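PDB 3I09: periplasmic branched-chain amino acid-binding protein from Burkholderia mallei, which probably captures a branched-chain amino acid or a related small carboxylate in the periplasm and delivers it to an ABC transporter. Local coordinates for residues A[7-12]-A[24-29]; A[18-23]-A[277-282]. One frame throughout, in Å; residues are numbered along the deposited sequence.

Interaction 1: residues A[7-12]-A[24-29]; sequences IGFITD and GGLEAI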
ATOM      1  N   ILE A   7       9.874 -13.591  12.388  1.00 11.77           N
ATOM      2  CA  ILE A   7       9.124 -12.615  11.575  1.00 11.43           C
ATOM      3  C   ILE A   7       7.754 -13.212  11.244  1.00 12.81           C
ATOM      4  O   ILE A   7       7.682 -14.320  10.717  1.00 12.99           O
ATOM      5  CB  ILE A   7       9.894 -12.342  10.309  1.00 10.59           C
ATOM      6  CG1 ILE A   7      11.264 -11.698  10.640  1.00 12.30           C
ATOM      7  CG2 ILE A   7       9.070 -11.449   9.332  1.00 11.15           C
ATOM      8  CD1 ILE A   7      12.145 -11.429   9.381  1.00 12.06           C
ATOM      9  N   GLY A   8       6.686 -12.466  11.503  1.00 12.25           N
ATOM     10  CA  GLY A   8       5.346 -12.935  11.192  1.00 13.59           C
ATOM     11  C   GLY A   8       4.713 -12.012  10.167  1.00 12.61           C
ATOM     12  O   GLY A   8       4.868 -10.801  10.251  1.00 14.83           O
ATOM     13  N   PHE A   9       4.031 -12.597   9.191  1.00 11.64           N
ATOM     14  CA  PHE A   9       3.407 -11.874   8.117  1.00 10.35           C
ATOM     15  C   PHE A   9       1.930 -12.225   8.102  1.00 10.17           C
ATOM     16  O   PHE A   9       1.575 -13.401   8.014  1.00 10.00           O
ATOM     17  CB  PHE A   9       4.059 -12.273   6.799  1.00 11.07           C
ATOM     18  CG  PHE A   9       3.479 -11.598   5.564  1.00 10.18           C
ATOM     19  CD1 PHE A   9       3.307 -10.234   5.507  1.00 11.90           C
ATOM     20  CD2 PHE A   9       3.157 -12.356   4.438  1.00 10.41           C
ATOM     21  CE1 PHE A   9       2.801  -9.607   4.318  1.00 13.30           C
ATOM     22  CE2 PHE A   9       2.659 -11.768   3.290  1.00  8.85           C
ATOM     23  CZ  PHE A   9       2.517 -10.410   3.208  1.00 10.73           C
ATOM     24  N   ILE A  10       1.099 -11.201   8.167  1.00 10.30           N
ATOM     25  CA  ILE A  10      -0.367 -11.385   8.163  1.00 10.22           C
ATOM     26  C   ILE A  10      -0.993 -10.530   7.084  1.00 10.16           C
ATOM     27  O   ILE A  10      -0.847  -9.289   7.061  1.00 10.81           O
ATOM     28  CB  ILE A  10      -1.016 -11.064   9.511  1.00 10.99           C
ATOM     29  CG1 ILE A  10      -0.348 -11.825  10.641  1.00 11.12           C
ATOM     30  CG2 ILE A  10      -2.544 -11.392   9.414  1.00 11.36           C
ATOM     31  CD1 ILE A  10      -0.936 -11.519  12.044  1.00 10.40           C
ATOM     32  N   THR A  11      -1.668 -11.180   6.150  1.00 10.02           N
ATOM     33  CA  THR A  11      -2.228 -10.503   4.998  1.00 10.82           C
ATOM     34  C   THR A  11      -3.396 -11.284   4.450  1.00 10.52           C
ATOM     35  O   THR A  11      -3.741 -12.355   4.966  1.00 10.94           O
ATOM     36  CB  THR A  11      -1.142 -10.268   3.881  1.00  9.31           C
ATOM     37  OG1 THR A  11      -1.599  -9.240   2.982  1.00 11.17           O
ATOM     38  CG2 THR A  11      -0.826 -11.565   3.096  1.00 10.68           C
ATOM     39  N   ASP A  12      -4.078 -10.713   3.474  1.00 11.42           N
ATOM     40  CA  ASP A  12      -5.167 -11.437   2.781  1.00 11.33           C
ATOM     41  C   ASP A  12      -4.519 -12.414   1.778  1.00 12.13           C
ATOM     42  O   ASP A  12      -3.923 -11.985   0.782  1.00 13.67           O
ATOM     43  CB  ASP A  12      -6.055 -10.463   2.018  1.00 11.05           C
ATOM     44  CG  ASP A  12      -7.112 -11.156   1.162  1.00 13.60           C
ATOM     45  OD1 ASP A  12      -7.340 -12.352   1.376  1.00 13.82           O
ATOM     46  OD2 ASP A  12      -7.721 -10.483   0.285  1.00 12.22           O
ATOM     47  N   GLY A  24       2.554 -14.183  -2.782  1.00 12.44           N
ATOM     48  CA  GLY A  24       3.690 -13.538  -3.435  1.00 12.20           C
ATOM     49  C   GLY A  24       4.495 -12.692  -2.474  1.00 11.98           C
ATOM     50  O   GLY A  24       5.721 -12.671  -2.493  1.00 11.83           O
ATOM     51  N   GLY A  25       3.783 -12.015  -1.606  1.00 11.41           N
ATOM     52  CA  GLY A  25       4.420 -11.193  -0.564  1.00 11.77           C
ATOM     53  C   GLY A  25       5.188 -12.053   0.404  1.00 11.68           C
ATOM     54  O   GLY A  25       6.292 -11.700   0.809  1.00 10.97           O
ATOM     55  N   LEU A  26       4.599 -13.193   0.784  1.00 11.16           N
ATOM     56  CA  LEU A  26       5.265 -14.167   1.660  1.00 10.93           C
ATOM     57  C   LEU A  26       6.546 -14.682   1.005  1.00 12.03           C
ATOM     58  O   LEU A  26       7.611 -14.738   1.632  1.00 12.10           O
ATOM     59  CB  LEU A  26       4.319 -15.334   1.964  1.00 12.06           C
ATOM     60  CG  LEU A  26       4.928 -16.492   2.783  1.00 13.69           C
ATOM     61  CD1 LEU A  26       5.525 -16.066   4.147  1.00 13.05           C
ATOM     62  CD2 LEU A  26       3.898 -17.634   2.948  1.00 16.03           C
ATOM     63  N   GLU A  27       6.445 -15.029  -0.280  1.00 11.55           N
ATOM     64  CA  GLU A  27       7.619 -15.474  -1.028  1.00 12.60           C
ATOM     65  C   GLU A  27       8.763 -14.407  -1.017  1.00 12.34           C
ATOM     66  O   GLU A  27       9.958 -14.737  -0.810  1.00 11.91           O
ATOM     67  CB  GLU A  27       7.209 -15.789  -2.467  1.00 14.01           C
ATOM     68  CG  GLU A  27       8.208 -16.632  -3.204  1.00 20.92           C
ATOM     69  CD  GLU A  27       9.388 -15.839  -3.725  1.00 30.87           C
ATOM     70  OE1 GLU A  27       9.207 -14.637  -4.081  1.00 38.17           O
ATOM     71  OE2 GLU A  27      10.490 -16.435  -3.779  1.00 36.47           O
ATOM     72  N   ALA A  28       8.389 -13.154  -1.229  1.00 12.10           N
ATOM     73  CA  ALA A  28       9.327 -12.033  -1.216  1.00 11.55           C
ATOM     74  C   ALA A  28       9.999 -11.872   0.156  1.00 11.76           C
ATOM     75  O   ALA A  28      11.212 -11.662   0.255  1.00 12.80           O
ATOM     76  CB  ALA A  28       8.611 -10.759  -1.657  1.00 11.22           C
ATOM     77  N   ILE A  29       9.222 -12.040   1.223  1.00 11.57           N
ATOM     78  CA  ILE A  29       9.765 -12.028   2.585  1.00 12.25           C
ATOM     79  C   ILE A  29      10.771 -13.149   2.813  1.00 12.45           C
ATOM     80  O   ILE A  29      11.847 -12.920   3.350  1.00 11.80           O
ATOM     81  CB  ILE A  29       8.651 -12.056   3.641  1.00 11.18           C
ATOM     82  CG1 ILE A  29       7.941 -10.710   3.665  1.00 13.11           C
ATOM     83  CG2 ILE A  29       9.213 -12.459   5.031  1.00 12.95           C
ATOM     84  CD1 ILE A  29       6.593 -10.657   4.442  1.00 15.26           C
TER

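Interaction 2: residues A[18-23]-A[277-282]; sequences ADIDGQ and SSLQAA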
ATOM      1  N   ALA A  18      -5.405 -10.806  -2.649  1.00 12.26           N
ATOM      2  CA  ALA A  18      -4.407 -11.889  -2.638  1.00 13.19           C
ATOM      3  C   ALA A  18      -3.363 -11.717  -3.747  1.00 12.65           C
ATOM      4  O   ALA A  18      -2.181 -11.953  -3.512  1.00 13.58           O
ATOM      5  CB  ALA A  18      -5.090 -13.277  -2.766  1.00 12.23           C
ATOM      6  N   ASP A  19      -3.786 -11.274  -4.924  1.00 13.97           N
ATOM      7  CA  ASP A  19      -2.865 -11.213  -6.071  1.00 13.69           C
ATOM      8  C   ASP A  19      -1.850 -10.127  -5.897  1.00 12.70           C
ATOM      9  O   ASP A  19      -0.707 -10.291  -6.291  1.00 12.96           O
ATOM     10  CB  ASP A  19      -3.608 -10.976  -7.397  1.00 14.99           C
ATOM     11  CG  ASP A  19      -4.425 -12.148  -7.842  1.00 21.90           C
ATOM     12  OD1 ASP A  19      -4.090 -13.302  -7.502  1.00 29.94           O
ATOM     13  OD2 ASP A  19      -5.412 -11.898  -8.569  1.00 29.42           O
ATOM     14  N   ILE A  20      -2.251  -8.994  -5.320  1.00 11.77           N
ATOM     15  CA  ILE A  20      -1.344  -7.839  -5.222  1.00 11.99           C
ATOM     16  C   ILE A  20      -0.316  -7.999  -4.068  1.00 12.29           C
ATOM     17  O   ILE A  20       0.682  -7.285  -3.994  1.00 12.24           O
ATOM     18  CB  ILE A  20      -2.137  -6.497  -5.053  1.00 12.77           C
ATOM     19  CG1 ILE A  20      -3.022  -6.529  -3.809  1.00 11.71           C
ATOM     20  CG2 ILE A  20      -2.979  -6.169  -6.289  1.00 13.73           C
ATOM     21  CD1 ILE A  20      -3.606  -5.170  -3.470  1.00 13.49           C
ATOM     22  N   ASP A  21      -0.567  -8.932  -3.153  1.00 11.50           N
ATOM     23  CA  ASP A  21       0.301  -9.155  -2.001  1.00 12.19           C
ATOM     24  C   ASP A  21       0.269 -10.650  -1.718  1.00 11.21           C
ATOM     25  O   ASP A  21       0.929 -11.439  -2.450  1.00 12.71           O
ATOM     26  CB  ASP A  21      -0.124  -8.271  -0.796  1.00 12.16           C
ATOM     27  CG  ASP A  21       0.861  -8.345   0.376  1.00 17.67           C
ATOM     28  OD1 ASP A  21       2.108  -8.475   0.119  1.00 18.80           O
ATOM     29  OD2 ASP A  21       0.418  -8.246   1.564  1.00 18.84           O
ATOM     30  N   GLY A  22      -0.504 -11.088  -0.725  1.00 12.04           N
ATOM     31  CA  GLY A  22      -0.767 -12.523  -0.550  1.00 11.51           C
ATOM     32  C   GLY A  22       0.471 -13.419  -0.517  1.00 12.75           C
ATOM     33  O   GLY A  22       1.500 -13.061   0.086  1.00 12.47           O
ATOM     34  N   GLN A  23       0.356 -14.607  -1.124  1.00 12.17           N
ATOM     35  CA  GLN A  23       1.423 -15.596  -1.151  1.00 13.37           C
ATOM     36  C   GLN A  23       2.706 -15.040  -1.783  1.00 12.53           C
ATOM     37  O   GLN A  23       3.804 -15.385  -1.378  1.00 12.17           O
ATOM     38  CB  GLN A  23       0.971 -16.888  -1.887  1.00 13.57           C
ATOM     39  CG  GLN A  23       2.151 -17.778  -2.405  1.00 19.50           C
ATOM     40  N   SER A 277       4.227  -6.696  -7.785  1.00  9.10           N
ATOM     41  CA  SER A 277       3.654  -5.400  -7.477  1.00  9.36           C
ATOM     42  C   SER A 277       4.587  -4.614  -6.551  1.00  8.89           C
ATOM     43  O   SER A 277       5.546  -5.163  -5.969  1.00 10.56           O
ATOM     44  CB  SER A 277       2.321  -5.535  -6.729  1.00  9.52           C
ATOM     45  OG  SER A 277       2.509  -5.968  -5.365  1.00  9.84           O
ATOM     46  N   SER A 278       4.276  -3.345  -6.374  1.00  9.50           N
ATOM     47  CA  SER A 278       5.015  -2.503  -5.438  1.00 10.33           C
ATOM     48  C   SER A 278       4.935  -3.032  -3.960  1.00 10.88           C
ATOM     49  O   SER A 278       5.867  -2.835  -3.181  1.00 10.58           O
ATOM     50  CB  SER A 278       4.524  -1.054  -5.522  1.00 10.89           C
ATOM     51  OG  SER A 278       3.150  -0.954  -5.156  1.00 10.39           O
ATOM     52  N   LEU A 279       3.851  -3.728  -3.606  1.00  9.26           N
ATOM     53  CA  LEU A 279       3.736  -4.309  -2.271  1.00 10.29           C
ATOM     54  C   LEU A 279       4.687  -5.464  -2.063  1.00  9.95           C
ATOM     55  O   LEU A 279       5.291  -5.596  -1.018  1.00 10.87           O
ATOM     56  CB  LEU A 279       2.283  -4.731  -1.983  1.00 10.64           C
ATOM     57  CG  LEU A 279       1.214  -3.680  -2.186  1.00 11.29           C
ATOM     58  CD1 LEU A 279      -0.129  -4.263  -1.794  1.00  9.81           C
ATOM     59  CD2 LEU A 279       1.497  -2.375  -1.391  1.00 10.02           C
ATOM     60  N   GLN A 280       4.782  -6.350  -3.055  1.00 11.53           N
ATOM     61  CA  GLN A 280       5.661  -7.492  -2.984  1.00 11.42           C
ATOM     62  C   GLN A 280       7.137  -7.067  -2.921  1.00 11.53           C
ATOM     63  O   GLN A 280       7.907  -7.586  -2.097  1.00 11.13           O
ATOM     64  CB  GLN A 280       5.338  -8.450  -4.146  1.00 12.14           C
ATOM     65  CG  GLN A 280       3.975  -9.148  -3.912  1.00 12.32           C
ATOM     66  CD  GLN A 280       3.151  -9.465  -5.138  1.00 12.77           C
ATOM     67  OE1 GLN A 280       3.456  -9.049  -6.271  1.00 11.53           O
ATOM     68  NE2 GLN A 280       2.070 -10.233  -4.918  1.00 10.24           N
ATOM     69  N   ALA A 281       7.499  -6.071  -3.726  1.00 11.03           N
ATOM     70  CA  ALA A 281       8.818  -5.398  -3.616  1.00 10.79           C
ATOM     71  C   ALA A 281       9.079  -4.800  -2.244  1.00  9.61           C
ATOM     72  O   ALA A 281      10.127  -5.038  -1.603  1.00 10.28           O
ATOM     73  CB  ALA A 281       8.958  -4.294  -4.726  1.00 10.77           C
ATOM     74  N   ALA A 282       8.120  -4.013  -1.764  1.00  9.68           N
ATOM     75  CA  ALA A 282       8.218  -3.384  -0.427  1.00  9.67           C
ATOM     76  C   ALA A 282       8.310  -4.403   0.718  1.00  9.77           C
ATOM     77  O   ALA A 282       9.058  -4.186   1.676  1.00  9.85           O
ATOM     78  CB  ALA A 282       7.051  -2.446  -0.206  1.00  9.58           C
TER

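Interaction 1: residues A[7-12]-A[24-29]
Ile7 meets Ile29 where the two CG2 methyls lie 4.4 Å apart. This is a loose apolar touch. Ile7 is also packed against Leu74 and Val76 of the neighbouring strand 72-77.

Phe9 carries most of the contact. Its CB points toward helix 22-36, and CG is anti to the backbone N (chi1 179°). The CD1 methyl of Ile29 sits over one face of the ring as a CH-pi contact, 3.6 Å from the centroid. It stands 21° off the ring normal, displaced toward the rim, and is closest to CG of Phe9 at 3.4 Å. The CE2 side of the same ring approaches the helix backbone obliquely, 3.5 Å from Leu26 N. Gly25 has no CB, and Phe9 CE2 lies 3.8 Å from its carbonyl C. Leu26 adds its CB, 4.0 Å from Phe9 CD2.

At the end of the strand, Thr11 OG1 bonds to Thr79 N.

Strand and helix segments run nearly antiparallel, at 164°, with their axes 9.7 Å apart. The helix packs on the sheet through buried apolar side chains, as expected for the first strand and helix of a Rossmann-like α/β lobe in a type I periplasmic binding protein.

Interaction 2: residues A[18-23]-A[277-282]
This is a polar, buried contact in which the start of helix 278-297 grips the turn that leads into helix 22-36. Ser277 and Gln280 do the gripping, and backbone carbonyls of the turn receive their bonds.

Ser277 OG lies between the backbone N and the carbonyl carbon (chi1 73°), where it serves both the turn and its own helix. It donates to Ile20 O at 2.6 Å, a short bond with the donor tilted 18° from the carbonyl plane. The same oxygen caps its own helix by accepting from Gln280 N, and more weakly from Leu279 N. Gln280 completes a capping box: its OE1 accepts from Ser277 N at 2.9 Å, in a nearly straight bond (173°). With OE1 held, the amide NE2 faces the turn and makes two bonds. The one to Asp21 O is 3.0 Å long, in plane with both groups and on a carbonyl lone pair. The one to Asp19 O, 3.1 Å, is more bent, and NE2 lies above that carbonyl plane. Both ends of the Gln280 amide are therefore used, which fixes its rotation.

Beside these bonds lies a small apolar patch. Ile20 and Leu279 run side by side, pointing the same way, with their CD1 methyls 4.0 Å apart. Leu279 CD1 also reaches Asp21 CB, at 4.1 Å.

Around the contact, Phe232 packs on both Ile20 and Leu279, and helix 233-239 touches Ile20 and Ser277. Tyr268 of helix 259-272 touches Gln280. Asp21 OD2 bonds to Thr11 OG1 at the end of strand 5-11.

Interactions 1 and 2 are neighbours, with centres 9 Å apart, and both use helix 22-36. Interaction 1 seats the helix on strand 5-11, while interaction 2 ties the turn before it to helix 278-297. Asp21 joins them: its OD2 lies 2.7 Å from Thr11 OG1, a probable hydrogen bond, and 3.4 Å from Phe9 CZ. A second touch is Ala28 CB against Gln280 O, at 3.3 Å. The ligand pocket lies on the side of interaction 2. There Ile20 touches the bound acetoacetic acid, its side chain about 4 Å away at the nearest atoms, whereas the Phe9 side chain is about 10 Å from it.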